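Local coordinates for Rho GTPase-activating protein 26 (Gallus gallus, PDB 1F7C), which speeds GTP hydrolysis by the small GTPases RhoA and Cdc42, its chain here being the RhoGAP (BH) domain of a longer regulator that binds focal adhesion kinase, at residues A[38-43]-A[73-78]. Residues are numbered along the deposited sequence; the frame is centred on the assembly and turned at random.
Sequences FSIIKK and SILMDP
Ile40 and Leu75 carry most of the packing between helix 35-51 and helix 65-76, where their CA atoms come within 6.2 Å. Both branches of the isoleucine are used. Its CG1 arm, placed beside the backbone N by a chi1 of -66°, lies against Leu75 CB and also brushes the leucine's carbonyl oxygen; CG1 and CB are 3.9 Å apart. The CG2 methyl, anti to that N, faces Leu75 CD1 at a longer 4.1 Å. Extended along the CG1 arm, CD1 reaches past the leucine to Met76, touching SD at 3.7 Å. Met76 sets out from its backbone away from helix 35-51, yet bends at chi2 (-58°) and chi3 bring the sulfur back to Ile40 CD1. Tyr104 of helix 94-106 touches Ile40 as well, and Ala31 and Met107 touch Met76, so this apolar side continues into neighbouring parts of the domain.

The other side is looser and wetter. Lys43 offers Leu75 only its aliphatic stem, CD meeting CD2 at 3.9 Å as the two chains run past one another in opposite directions; beyond this, NZ makes a weak hydrogen bond to Thr86 O. No direct hydrogen bond joins the segments. Instead, a water donates to Leu75 O over 2.6 Å, giving this carbonyl a hydrogen-bond donor. The same water reaches Ser39 OG only weakly, at 3.4 Å. An apolar isoleucine-leucine-methionine cluster, with a single water linking the backbone of one helix weakly to a serine of the other, makes this peripheral helix-helix packing in the all-helical RhoGAP fold, away from the predicted arginine finger, Arg60.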
ATOM      1  N   PHE A  38      10.217  -7.888   1.622  1.00 42.34           N
ATOM      2  CA  PHE A  38      10.392  -7.197   0.348  1.00 43.61           C
ATOM      3  C   PHE A  38      10.276  -8.182  -0.807  1.00 43.60           C
ATOM      4  O   PHE A  38       9.870  -7.815  -1.905  1.00 44.73           O
ATOM      5  CB  PHE A  38      11.751  -6.510   0.268  1.00 43.13           C
ATOM      6  CG  PHE A  38      11.831  -5.233   1.048  1.00 48.27           C
ATOM      7  CD1 PHE A  38      11.962  -5.250   2.436  1.00 49.10           C
ATOM      8  CD2 PHE A  38      11.774  -4.005   0.397  1.00 48.39           C
ATOM      9  CE1 PHE A  38      12.037  -4.058   3.162  1.00 49.70           C
ATOM     10  CE2 PHE A  38      11.847  -2.807   1.115  1.00 50.93           C
ATOM     11  CZ  PHE A  38      11.979  -2.837   2.501  1.00 49.48           C
ATOM     12  N   SER A  39      10.653  -9.429  -0.554  1.00 41.93           N
ATOM     13  CA  SER A  39      10.580 -10.482  -1.553  1.00 41.51           C
ATOM     14  C   SER A  39       9.107 -10.747  -1.876  1.00 41.34           C
ATOM     15  O   SER A  39       8.703 -10.810  -3.036  1.00 39.65           O
ATOM     16  CB  SER A  39      11.236 -11.749  -1.003  1.00 44.17           C
ATOM     17  OG  SER A  39      10.995 -12.868  -1.838  1.00 48.16           O
ATOM     18  N   ILE A  40       8.311 -10.894  -0.826  1.00 41.19           N
ATOM     19  CA  ILE A  40       6.886 -11.139  -0.968  1.00 40.15           C
ATOM     20  C   ILE A  40       6.207 -10.006  -1.734  1.00 40.81           C
ATOM     21  O   ILE A  40       5.437 -10.250  -2.660  1.00 42.45           O
ATOM     22  CB  ILE A  40       6.227 -11.294   0.424  1.00 39.52           C
ATOM     23  CG1 ILE A  40       6.757 -12.566   1.096  1.00 39.97           C
ATOM     24  CG2 ILE A  40       4.710 -11.329   0.297  1.00 39.79           C
ATOM     25  CD1 ILE A  40       6.079 -12.898   2.409  1.00 34.71           C
ATOM     26  N   ILE A  41       6.496  -8.770  -1.350  1.00 38.77           N
ATOM     27  CA  ILE A  41       5.911  -7.620  -2.013  1.00 39.46           C
ATOM     28  C   ILE A  41       6.285  -7.548  -3.492  1.00 40.41           C
ATOM     29  O   ILE A  41       5.423  -7.323  -4.340  1.00 40.56           O
ATOM     30  CB  ILE A  41       6.340  -6.317  -1.331  1.00 38.13           C
ATOM     31  CG1 ILE A  41       5.720  -6.245   0.060  1.00 36.78           C
ATOM     32  CG2 ILE A  41       5.908  -5.117  -2.168  1.00 37.69           C
ATOM     33  CD1 ILE A  41       4.217  -6.173   0.040  1.00 34.03           C
ATOM     34  N   LYS A  42       7.566  -7.733  -3.795  1.00 39.48           N
ATOM     35  CA  LYS A  42       8.032  -7.688  -5.174  1.00 41.26           C
ATOM     36  C   LYS A  42       7.430  -8.796  -6.043  1.00 40.55           C
ATOM     37  O   LYS A  42       7.046  -8.553  -7.179  1.00 40.21           O
ATOM     38  CB  LYS A  42       9.560  -7.758  -5.223  1.00 40.82           C
ATOM     39  CG  LYS A  42      10.229  -6.494  -4.735  1.00 46.90           C
ATOM     40  CD  LYS A  42      11.746  -6.549  -4.864  1.00 52.08           C
ATOM     41  CE  LYS A  42      12.358  -7.588  -3.944  1.00 54.07           C
ATOM     42  NZ  LYS A  42      13.851  -7.508  -3.954  1.00 60.39           N
ATOM     43  N   LYS A  43       7.351 -10.008  -5.507  1.00 40.91           N
ATOM     44  CA  LYS A  43       6.787 -11.116  -6.256  1.00 40.89           C
ATOM     45  C   LYS A  43       5.314 -10.857  -6.547  1.00 40.41           C
ATOM     46  O   LYS A  43       4.817 -11.200  -7.622  1.00 41.46           O
ATOM     47  CB  LYS A  43       6.929 -12.419  -5.474  1.00 43.45           C
ATOM     48  CG  LYS A  43       8.353 -12.903  -5.273  1.00 45.20           C
ATOM     49  CD  LYS A  43       8.352 -14.188  -4.437  1.00 49.23           C
ATOM     50  CE  LYS A  43       9.764 -14.677  -4.121  1.00 51.08           C
ATOM     51  NZ  LYS A  43      10.554 -15.009  -5.342  1.00 52.74           N
ATOM     52  N   SER A  73       2.437 -19.151   3.071  1.00 67.23           N
ATOM     53  CA  SER A  73       3.344 -20.133   3.659  1.00 68.64           C
ATOM     54  C   SER A  73       4.468 -20.510   2.698  1.00 68.50           C
ATOM     55  O   SER A  73       5.578 -20.822   3.124  1.00 69.12           O
ATOM     56  CB  SER A  73       2.572 -21.388   4.070  1.00 69.51           C
ATOM     57  OG  SER A  73       2.008 -22.030   2.941  1.00 72.74           O
ATOM     58  N   ILE A  74       4.184 -20.479   1.401  1.00 68.59           N
ATOM     59  CA  ILE A  74       5.199 -20.812   0.412  1.00 69.06           C
ATOM     60  C   ILE A  74       6.125 -19.626   0.168  1.00 70.08           C
ATOM     61  O   ILE A  74       7.294 -19.799  -0.187  1.00 69.09           O
ATOM     62  CB  ILE A  74       4.563 -21.221  -0.931  1.00 68.48           C
ATOM     63  CG1 ILE A  74       3.679 -22.450  -0.731  1.00 69.19           C
ATOM     64  CG2 ILE A  74       5.652 -21.512  -1.960  1.00 67.92           C
ATOM     65  CD1 ILE A  74       3.024 -22.946  -2.004  1.00 69.46           C
ATOM     66  N   LEU A  75       5.595 -18.422   0.365  1.00 71.72           N
ATOM     67  CA  LEU A  75       6.366 -17.201   0.154  1.00 72.87           C
ATOM     68  C   LEU A  75       7.269 -16.856   1.331  1.00 74.42           C
ATOM     69  O   LEU A  75       8.159 -16.023   1.204  1.00 73.92           O
ATOM     70  CB  LEU A  75       5.427 -16.021  -0.123  1.00 72.24           C
ATOM     71  CG  LEU A  75       4.580 -16.040  -1.402  1.00 71.92           C
ATOM     72  CD1 LEU A  75       3.642 -14.844  -1.419  1.00 70.47           C
ATOM     73  CD2 LEU A  75       5.487 -16.018  -2.619  1.00 71.79           C
ATOM     74  N   MET A  76       7.052 -17.501   2.472  1.00 77.64           N
ATOM     75  CA  MET A  76       7.853 -17.210   3.655  1.00 81.74           C
ATOM     76  C   MET A  76       9.293 -17.736   3.616  1.00 84.93           C
ATOM     77  O   MET A  76      10.217 -17.022   4.011  1.00 85.41           O
ATOM     78  CB  MET A  76       7.136 -17.722   4.905  1.00 80.96           C
ATOM     79  CG  MET A  76       5.703 -17.204   5.041  1.00 80.91           C
ATOM     80  SD  MET A  76       5.559 -15.399   5.073  1.00 81.88           S
ATOM     81  CE  MET A  76       4.430 -15.129   6.450  1.00 78.58           C
ATOM     82  N   ASP A  77       9.497 -18.964   3.141  1.00 88.37           N
ATOM     83  CA  ASP A  77      10.850 -19.529   3.068  1.00 91.74           C
ATOM     84  C   ASP A  77      10.840 -20.944   2.488  1.00 93.89           C
ATOM     85  O   ASP A  77       9.796 -21.599   2.468  1.00 94.22           O
ATOM     86  CB  ASP A  77      11.480 -19.567   4.468  1.00 92.90           C
ATOM     87  CG  ASP A  77      12.969 -19.888   4.437  1.00 94.20           C
ATOM     88  OD1 ASP A  77      13.752 -19.038   3.960  1.00 94.14           O
ATOM     89  OD2 ASP A  77      13.357 -20.993   4.878  1.00 95.03           O
ATOM     90  N   PRO A  78      12.000 -21.426   1.989  1.00 95.32           N
ATOM     91  CA  PRO A  78      12.090 -22.777   1.421  1.00 96.01           C
ATOM     92  C   PRO A  78      11.782 -23.867   2.455  1.00 96.92           C
ATOM     93  O   PRO A  78      12.618 -24.787   2.604  1.00 97.27           O
ATOM     94  CB  PRO A  78      13.535 -22.848   0.934  1.00 95.63           C
ATOM     95  CG  PRO A  78      13.802 -21.453   0.506  1.00 95.48           C
ATOM     96  CD  PRO A  78      13.200 -20.643   1.633  1.00 95.57           C
TER
HETATM   97  O   HOH W   1       8.931 -15.437  -1.215  1.00 51.15           O